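Local coordinates for scarecrow-like protein 3 (PDB 6KPB) that probably acts as a transcription factor in plant development, and binds zinc finger proteins of the IDD family, at residues A78-Q81 with L82-A86; D91-Q94 with R95-A98; T359-E362 with R363-E366. All coordinates share one frame; numbering follows the deposited sequence.

Contact 1 of 3, residues A78-Q81 with L82-A86; sequences ALEQ and LSHLA
S83 and L79 lie one helical turn apart and are joined twice at a single acceptor. S83 N donates to L79 O over 3.1 Å, and the hydroxyl S83 OG donates to that same L79 O over 3.0 Å. The two donors reach the oxygen from opposite faces of its carbonyl plane, OG tilted 33° from it, so neither displaces the other. With OG anti to the carbonyl carbon (chi1 -63°), the hydroxyl lies beside its own backbone N and folds back along the preceding turn. An alanine here would keep the backbone bond but is likely to cost L79 O its second donor.

Along L82, CB lies 3.7 Å from L79 O, CG packs 3.5 Å from A78 O, and CD1 stays near that carbonyl while also touching L79 CD2 at 4.0 Å, the two leucine chains crossing obliquely. L82 N itself donates to A78 O, with an N-H...O angle of 157°. L85 N bonds only weakly to Q81 O, at 3.4 Å, while L85 CG lies 3.7 Å from that oxygen.

E80 sends its carboxylate to K117 of the second subunit in a salt bridge, and S83 and H84 pack on the same lysine. L79 and L82 touch helix 92-109, whereas Q81, L82 and L85 touch helix 49-69. The arrangement is that of an amphipathic helix near its C-terminal end: leucines packing on neighbouring helices within the predicted leucine repeat I, and E80, S83 and H84, together with L79, meeting the second subunit of the GRAS homodimer.

Contact 2 of 3, residues D91-Q94 with R95-A98; sequences DTMQ and RIAA
From D91 to A98 the backbone enters regular helix, with R95 N bonded to D91 O (3.0 Å), I96 N to T92 O (2.9 Å) and the same i to i+4 spacing continuing to A98. Two side-chain bonds cap the start of this helix. D91 OD1 accepts from M93 N at 2.9 Å, met from above the carboxylate plane, and Q94 OE1 accepts from D91 N at 3.0 Å, its donor 35° out of the amide plane; together they form a capping box. Q94 CG stands anti to the carbonyl carbon (chi1 -59°), and the extended chain beyond it carries the amide back to the first residue, while its NE2 reaches L85 O. D91 OD2 is salt-bridged to R52.

The aliphatic part of R95 lies along the first carbonyl, its CG 3.2 Å from D91 O, before the chain bends at chi3 and leads its guanidinium to G90 O and E393. M93 CE meets I96 CG2 at 4.0 Å.

T92 and I96 pack on helix 360-381, M93 and A97 on helix 49-69, and apolar side chains of the bound peptide on T92 and M93, placing this helix start between two helices and beside the ligand.

Contact 3 of 3, residues T359-E362 with R363-E366; sequences TLME and RLLE
R363 and T359 meet where the helix begins: R363 N donates to T359 O in a weak but nearly straight bond of 3.3 Å (N-H...O angle 172°). The following amides are bound in turn, L364 N to L360 O at 2.9 Å, L365 N to M361 O at 3.0 Å and E366 N to E362 O at 3.3 Å. Ahead of them, T359 OG1 accepts from E362 N at 3.2 Å, and E362 OE1 accepts from T359 N at 2.7 Å, met from above the carboxylate plane. That same OE1 also takes a bond from S358 OG.

The guanidinium of R363 is satisfied by outside partners: NE by I404 O, NH1 by G357 O, NH2 by a salt bridge to E408. A bend at chi3 (-61°) turns the group back over the first turn, where L360 CA lies over one face, offset toward its rim, and L360 CD2 touches NH2 at 3.6 Å, the two chains crossing at about a right angle. E366 is paired with R472. On the apolar flank L360 and L364 pack on I405 and A64.

The reciprocal bonds of T359 and E362 make a capping box, here opening helix 360-381 in the predicted PFYRE region.

In the fold
Contacts 1 and 2 adjoin directly: L85 O, at the end of helix 72-85, probably accepts a hydrogen bond from Q94 NE2 at 2.8 Å, and A86 CB packs on A97 CB at 3.7 Å. Their centres are 11 Å apart, with the connecting turn between them. Contact 3 touches neither; its centre lies about 18 Å from that of contact 2 and 20 Å from that of contact 1. The helices themselves pack together, since L364 packs on F100 of helix 92-109, and I96 on L368 and F375 of helix 360-381. Contact 2 meets the bound peptide; four residues of contact 1 are within reach of the second subunit, against one (A98) of contact 2, and contact 3 touches no other chain.

Contact 1 of 3, residues A78-Q81 with L82-A86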
ATOM      1  N   ALA A  78     -11.030   5.341  24.017  1.00101.73           N
ATOM      2  CA  ALA A  78      -9.695   4.877  24.381  1.00104.69           C
ATOM      3  C   ALA A  78      -8.753   4.919  23.184  1.00109.55           C
ATOM      4  O   ALA A  78      -7.571   5.250  23.329  1.00110.89           O
ATOM      5  CB  ALA A  78      -9.771   3.465  24.959  1.00102.31           C
ATOM      6  N   LEU A  79      -9.260   4.591  21.993  1.00108.12           N
ATOM      7  CA  LEU A  79      -8.428   4.644  20.795  1.00105.85           C
ATOM      8  C   LEU A  79      -8.069   6.079  20.432  1.00106.47           C
ATOM      9  O   LEU A  79      -6.970   6.340  19.929  1.00105.36           O
ATOM     10  CB  LEU A  79      -9.142   3.959  19.628  1.00 95.02           C
ATOM     11  CG  LEU A  79      -9.294   2.438  19.713  1.00101.97           C
ATOM     12  CD1 LEU A  79     -10.036   1.901  18.498  1.00101.95           C
ATOM     13  CD2 LEU A  79      -7.935   1.771  19.857  1.00 88.21           C
ATOM     14  N   GLU A  80      -8.985   7.021  20.674  1.00109.20           N
ATOM     15  CA  GLU A  80      -8.698   8.428  20.412  1.00110.72           C
ATOM     16  C   GLU A  80      -7.514   8.910  21.240  1.00105.64           C
ATOM     17  O   GLU A  80      -6.645   9.632  20.735  1.00106.86           O
ATOM     18  CB  GLU A  80      -9.937   9.276  20.701  1.00111.20           C
ATOM     19  CG  GLU A  80      -9.724  10.781  20.585  1.00128.87           C
ATOM     20  CD  GLU A  80     -10.060  11.318  19.207  1.00141.20           C
ATOM     21  OE1 GLU A  80      -9.262  12.109  18.662  1.00141.43           O
ATOM     22  OE2 GLU A  80     -11.126  10.949  18.670  1.00147.29           O
ATOM     23  N   GLN A  81      -7.459   8.517  22.515  1.00101.32           N
ATOM     24  CA  GLN A  81      -6.340   8.906  23.367  1.00105.15           C
ATOM     25  C   GLN A  81      -5.036   8.283  22.885  1.00105.93           C
ATOM     26  O   GLN A  81      -3.993   8.948  22.869  1.00103.79           O
ATOM     27  CB  GLN A  81      -6.618   8.502  24.814  1.00110.46           C
ATOM     28  CG  GLN A  81      -7.902   9.069  25.391  1.00124.07           C
ATOM     29  CD  GLN A  81      -7.660   9.882  26.645  1.00129.71           C
ATOM     30  OE1 GLN A  81      -6.740  10.700  26.700  1.00136.86           O
ATOM     31  NE2 GLN A  81      -8.480   9.660  27.664  1.00132.13           N
ATOM     32  N   LEU A  82      -5.077   7.008  22.492  1.00106.96           N
ATOM     33  CA  LEU A  82      -3.865   6.326  22.048  1.00 98.73           C
ATOM     34  C   LEU A  82      -3.279   6.982  20.804  1.00101.54           C
ATOM     35  O   LEU A  82      -2.054   7.049  20.650  1.00105.27           O
ATOM     36  CB  LEU A  82      -4.165   4.852  21.777  1.00 97.21           C
ATOM     37  CG  LEU A  82      -4.334   3.937  22.989  1.00 98.91           C
ATOM     38  CD1 LEU A  82      -5.156   2.713  22.624  1.00 96.51           C
ATOM     39  CD2 LEU A  82      -2.971   3.524  23.520  1.00 98.42           C
ATOM     40  N   SER A  83      -4.138   7.476  19.909  1.00102.91           N
ATOM     41  CA  SER A  83      -3.660   8.021  18.640  1.00110.44           C
ATOM     42  C   SER A  83      -2.742   9.218  18.852  1.00110.61           C
ATOM     43  O   SER A  83      -1.710   9.343  18.183  1.00115.91           O
ATOM     44  CB  SER A  83      -4.845   8.407  17.757  1.00120.96           C
ATOM     45  OG  SER A  83      -5.624   7.271  17.426  1.00130.71           O
ATOM     46  N   HIS A  84      -3.096  10.106  19.781  1.00109.05           N
ATOM     47  CA  HIS A  84      -2.296  11.307  19.987  1.00117.65           C
ATOM     48  C   HIS A  84      -1.003  11.023  20.741  1.00116.26           C
ATOM     49  O   HIS A  84       0.002  11.707  20.513  1.00130.33           O
ATOM     50  CB  HIS A  84      -3.115  12.366  20.725  1.00133.90           C
ATOM     51  CG  HIS A  84      -3.897  13.263  19.818  1.00151.37           C
ATOM     52  ND1 HIS A  84      -3.381  14.430  19.299  1.00158.61           N
ATOM     53  CD2 HIS A  84      -5.157  13.161  19.331  1.00156.64           C
ATOM     54  CE1 HIS A  84      -4.288  15.010  18.534  1.00160.99           C
ATOM     55  NE2 HIS A  84      -5.376  14.261  18.537  1.00158.96           N
ATOM     56  N   LEU A  85      -0.998  10.031  21.632  1.00102.69           N
ATOM     57  CA  LEU A  85       0.202   9.735  22.406  1.00107.40           C
ATOM     58  C   LEU A  85       1.146   8.797  21.663  1.00108.58           C
ATOM     59  O   LEU A  85       2.356   9.039  21.621  1.00107.69           O
ATOM     60  CB  LEU A  85      -0.177   9.138  23.764  1.00103.74           C
ATOM     61  CG  LEU A  85      -0.935  10.041  24.735  1.00107.97           C
ATOM     62  CD1 LEU A  85      -0.947   9.432  26.129  1.00112.27           C
ATOM     63  CD2 LEU A  85      -0.336  11.439  24.759  1.00 98.07           C
ATOM     64  N   ALA A  86       0.614   7.729  21.076  1.00103.49           N
ATOM     65  CA  ALA A  86       1.449   6.770  20.372  1.00 98.84           C
ATOM     66  C   ALA A  86       2.017   7.383  19.095  1.00 99.25           C
ATOM     67  O   ALA A  86       1.476   8.342  18.536  1.00104.87           O
ATOM     68  CB  ALA A  86       0.656   5.507  20.036  1.00 83.87           C
TER

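Contact 2 of 3, residues D91-Q94 with R95-A98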
ATOM      1  N   ASP A  91       9.372   7.264  21.195  1.00 99.88           N
ATOM      2  CA  ASP A  91      10.226   6.380  21.972  1.00101.23           C
ATOM      3  C   ASP A  91       9.678   4.956  21.895  1.00 98.80           C
ATOM      4  O   ASP A  91       8.719   4.671  21.172  1.00101.94           O
ATOM      5  CB  ASP A  91      10.352   6.890  23.408  1.00108.51           C
ATOM      6  CG  ASP A  91       9.119   6.608  24.246  1.00109.73           C
ATOM      7  OD1 ASP A  91       9.033   5.504  24.821  1.00112.10           O
ATOM      8  OD2 ASP A  91       8.238   7.488  24.335  1.00105.96           O
ATOM      9  N   THR A  92      10.291   4.041  22.650  1.00 96.57           N
ATOM     10  CA  THR A  92       9.934   2.627  22.554  1.00 86.97           C
ATOM     11  C   THR A  92       8.460   2.402  22.863  1.00 93.05           C
ATOM     12  O   THR A  92       7.764   1.681  22.137  1.00 91.56           O
ATOM     13  CB  THR A  92      10.810   1.805  23.499  1.00 90.32           C
ATOM     14  OG1 THR A  92      12.185   2.122  23.268  1.00104.10           O
ATOM     15  CG2 THR A  92      10.595   0.310  23.278  1.00 74.08           C
ATOM     16  N   MET A  93       7.962   3.011  23.942  1.00100.01           N
ATOM     17  CA  MET A  93       6.571   2.794  24.328  1.00 92.37           C
ATOM     18  C   MET A  93       5.605   3.424  23.334  1.00 93.03           C
ATOM     19  O   MET A  93       4.521   2.879  23.098  1.00103.13           O
ATOM     20  CB  MET A  93       6.322   3.339  25.733  1.00100.69           C
ATOM     21  CG  MET A  93       5.159   2.664  26.426  1.00115.20           C
ATOM     22  SD  MET A  93       5.436   0.888  26.566  1.00122.23           S
ATOM     23  CE  MET A  93       3.771   0.261  26.366  1.00124.18           C
ATOM     24  N   GLN A  94       5.975   4.560  22.739  1.00 83.90           N
ATOM     25  CA  GLN A  94       5.128   5.160  21.715  1.00 88.99           C
ATOM     26  C   GLN A  94       5.036   4.264  20.489  1.00 90.56           C
ATOM     27  O   GLN A  94       3.966   4.133  19.883  1.00 93.98           O
ATOM     28  CB  GLN A  94       5.660   6.538  21.324  1.00 91.41           C
ATOM     29  CG  GLN A  94       5.744   7.520  22.472  1.00 85.36           C
ATOM     30  CD  GLN A  94       6.122   8.916  22.020  1.00 97.89           C
ATOM     31  OE1 GLN A  94       7.293   9.296  22.045  1.00106.49           O
ATOM     32  NE2 GLN A  94       5.126   9.694  21.611  1.00105.17           N
ATOM     33  N   ARG A  95       6.152   3.645  20.103  1.00 89.15           N
ATOM     34  CA  ARG A  95       6.142   2.751  18.952  1.00 84.33           C
ATOM     35  C   ARG A  95       5.368   1.474  19.264  1.00 86.40           C
ATOM     36  O   ARG A  95       4.542   1.028  18.460  1.00 92.10           O
ATOM     37  CB  ARG A  95       7.578   2.444  18.523  1.00 86.18           C
ATOM     38  CG  ARG A  95       8.370   3.691  18.128  1.00 93.38           C
ATOM     39  CD  ARG A  95       9.873   3.468  18.223  1.00 89.26           C
ATOM     40  NE  ARG A  95      10.497   3.250  16.920  1.00 96.21           N
ATOM     41  CZ  ARG A  95      11.057   4.211  16.192  1.00 86.06           C
ATOM     42  NH1 ARG A  95      11.070   5.458  16.636  1.00 82.39           N
ATOM     43  NH2 ARG A  95      11.604   3.923  15.017  1.00 88.35           N
ATOM     44  N   ILE A  96       5.610   0.886  20.439  1.00 84.07           N
ATOM     45  CA  ILE A  96       4.858  -0.297  20.859  1.00 88.08           C
ATOM     46  C   ILE A  96       3.364  -0.005  20.857  1.00 92.37           C
ATOM     47  O   ILE A  96       2.563  -0.764  20.296  1.00 87.27           O
ATOM     48  CB  ILE A  96       5.333  -0.770  22.246  1.00 91.84           C
ATOM     49  CG1 ILE A  96       6.683  -1.480  22.145  1.00 93.71           C
ATOM     50  CG2 ILE A  96       4.293  -1.683  22.883  1.00 94.32           C
ATOM     51  CD1 ILE A  96       6.583  -2.906  21.657  1.00 99.86           C
ATOM     52  N   ALA A  97       2.968   1.107  21.481  1.00 83.28           N
ATOM     53  CA  ALA A  97       1.555   1.458  21.543  1.00 87.23           C
ATOM     54  C   ALA A  97       0.954   1.634  20.156  1.00 88.64           C
ATOM     55  O   ALA A  97      -0.216   1.301  19.945  1.00 84.34           O
ATOM     56  CB  ALA A  97       1.366   2.729  22.369  1.00 94.00           C
ATOM     57  N   ALA A  98       1.735   2.137  19.196  1.00 85.02           N
ATOM     58  CA  ALA A  98       1.198   2.385  17.860  1.00 83.85           C
ATOM     59  C   ALA A  98       0.758   1.091  17.186  1.00 88.18           C
ATOM     60  O   ALA A  98      -0.310   1.040  16.565  1.00 94.10           O
ATOM     61  CB  ALA A  98       2.235   3.109  17.003  1.00 83.71           C
TER

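Contact 3 of 3, residues T359-E362 with R363-E366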
ATOM      1  N   THR A 359      -7.691 -16.202  25.676  1.00101.37           N
ATOM      2  CA  THR A 359      -8.393 -14.929  25.620  1.00106.68           C
ATOM      3  C   THR A 359      -7.504 -13.827  25.050  1.00105.72           C
ATOM      4  O   THR A 359      -6.279 -13.954  24.971  1.00110.18           O
ATOM      5  CB  THR A 359      -8.892 -14.517  27.009  1.00106.60           C
ATOM      6  OG1 THR A 359      -7.787 -14.074  27.806  1.00111.93           O
ATOM      7  CG2 THR A 359      -9.574 -15.687  27.700  1.00107.18           C
ATOM      8  N   LEU A 360      -8.153 -12.732  24.650  1.00105.61           N
ATOM      9  CA  LEU A 360      -7.430 -11.577  24.126  1.00 92.76           C
ATOM     10  C   LEU A 360      -6.501 -10.990  25.181  1.00 93.86           C
ATOM     11  O   LEU A 360      -5.344 -10.659  24.892  1.00102.79           O
ATOM     12  CB  LEU A 360      -8.428 -10.526  23.633  1.00 92.51           C
ATOM     13  CG  LEU A 360      -7.985  -9.406  22.682  1.00102.48           C
ATOM     14  CD1 LEU A 360      -7.219  -8.296  23.395  1.00103.15           C
ATOM     15  CD2 LEU A 360      -7.160  -9.977  21.542  1.00112.92           C
ATOM     16  N   MET A 361      -6.992 -10.851  26.415  1.00 94.76           N
ATOM     17  CA  MET A 361      -6.194 -10.232  27.469  1.00 99.67           C
ATOM     18  C   MET A 361      -4.953 -11.057  27.781  1.00 99.86           C
ATOM     19  O   MET A 361      -3.890 -10.502  28.088  1.00103.13           O
ATOM     20  CB  MET A 361      -7.043 -10.045  28.727  1.00110.76           C
ATOM     21  CG  MET A 361      -6.382  -9.191  29.795  1.00120.74           C
ATOM     22  SD  MET A 361      -6.030  -7.520  29.215  1.00123.60           S
ATOM     23  CE  MET A 361      -7.674  -6.972  28.763  1.00124.75           C
ATOM     24  N   GLU A 362      -5.070 -12.385  27.711  1.00 99.43           N
ATOM     25  CA  GLU A 362      -3.913 -13.254  27.901  1.00100.77           C
ATOM     26  C   GLU A 362      -2.823 -12.936  26.887  1.00 95.40           C
ATOM     27  O   GLU A 362      -1.684 -12.624  27.251  1.00 94.35           O
ATOM     28  CB  GLU A 362      -4.333 -14.720  27.784  1.00104.70           C
ATOM     29  CG  GLU A 362      -5.057 -15.281  28.991  1.00122.89           C
ATOM     30  CD  GLU A 362      -5.583 -16.681  28.739  1.00137.64           C
ATOM     31  OE1 GLU A 362      -5.892 -16.995  27.569  1.00142.22           O
ATOM     32  OE2 GLU A 362      -5.681 -17.469  29.702  1.00143.78           O
ATOM     33  N   ARG A 363      -3.162 -13.010  25.598  1.00 83.20           N
ATOM     34  CA  ARG A 363      -2.173 -12.784  24.552  1.00 83.00           C
ATOM     35  C   ARG A 363      -1.657 -11.352  24.564  1.00 85.73           C
ATOM     36  O   ARG A 363      -0.485 -11.118  24.253  1.00 88.78           O
ATOM     37  CB  ARG A 363      -2.768 -13.129  23.188  1.00 87.72           C
ATOM     38  CG  ARG A 363      -3.407 -14.506  23.143  1.00 96.32           C
ATOM     39  CD  ARG A 363      -3.618 -14.985  21.719  1.00 97.06           C
ATOM     40  NE  ARG A 363      -4.496 -14.103  20.958  1.00 97.64           N
ATOM     41  CZ  ARG A 363      -5.823 -14.130  21.028  1.00 97.92           C
ATOM     42  NH1 ARG A 363      -6.432 -14.993  21.831  1.00 90.72           N
ATOM     43  NH2 ARG A 363      -6.542 -13.293  20.292  1.00 99.82           N
ATOM     44  N   LEU A 364      -2.505 -10.388  24.928  1.00 91.28           N
ATOM     45  CA  LEU A 364      -2.057  -9.001  24.983  1.00 86.05           C
ATOM     46  C   LEU A 364      -1.020  -8.796  26.081  1.00 87.22           C
ATOM     47  O   LEU A 364      -0.025  -8.093  25.875  1.00 86.07           O
ATOM     48  CB  LEU A 364      -3.248  -8.068  25.195  1.00 91.37           C
ATOM     49  CG  LEU A 364      -2.889  -6.595  25.392  1.00 89.27           C
ATOM     50  CD1 LEU A 364      -2.124  -6.071  24.191  1.00 93.54           C
ATOM     51  CD2 LEU A 364      -4.130  -5.761  25.639  1.00 94.75           C
ATOM     52  N   LEU A 365      -1.233  -9.403  27.250  1.00 92.96           N
ATOM     53  CA  LEU A 365      -0.303  -9.217  28.360  1.00 95.98           C
ATOM     54  C   LEU A 365       1.076  -9.770  28.024  1.00100.85           C
ATOM     55  O   LEU A 365       2.091  -9.088  28.200  1.00103.24           O
ATOM     56  CB  LEU A 365      -0.854  -9.874  29.625  1.00 99.47           C
ATOM     57  CG  LEU A 365      -1.933  -9.083  30.365  1.00103.83           C
ATOM     58  CD1 LEU A 365      -2.393  -9.826  31.609  1.00 97.64           C
ATOM     59  CD2 LEU A 365      -1.418  -7.697  30.724  1.00105.40           C
ATOM     60  N   GLU A 366       1.132 -11.007  27.528  1.00 98.65           N
ATOM     61  CA  GLU A 366       2.422 -11.629  27.246  1.00 94.99           C
ATOM     62  C   GLU A 366       3.109 -10.976  26.053  1.00 87.28           C
ATOM     63  O   GLU A 366       4.309 -10.682  26.101  1.00 90.94           O
ATOM     64  CB  GLU A 366       2.244 -13.131  27.017  1.00 99.41           C
ATOM     65  CG  GLU A 366       2.214 -13.939  28.301  1.00100.89           C
ATOM     66  CD  GLU A 366       3.465 -13.739  29.138  1.00113.66           C
ATOM     67  OE1 GLU A 366       4.566 -14.083  28.657  1.00117.64           O
ATOM     68  OE2 GLU A 366       3.348 -13.224  30.269  1.00123.06           O
TER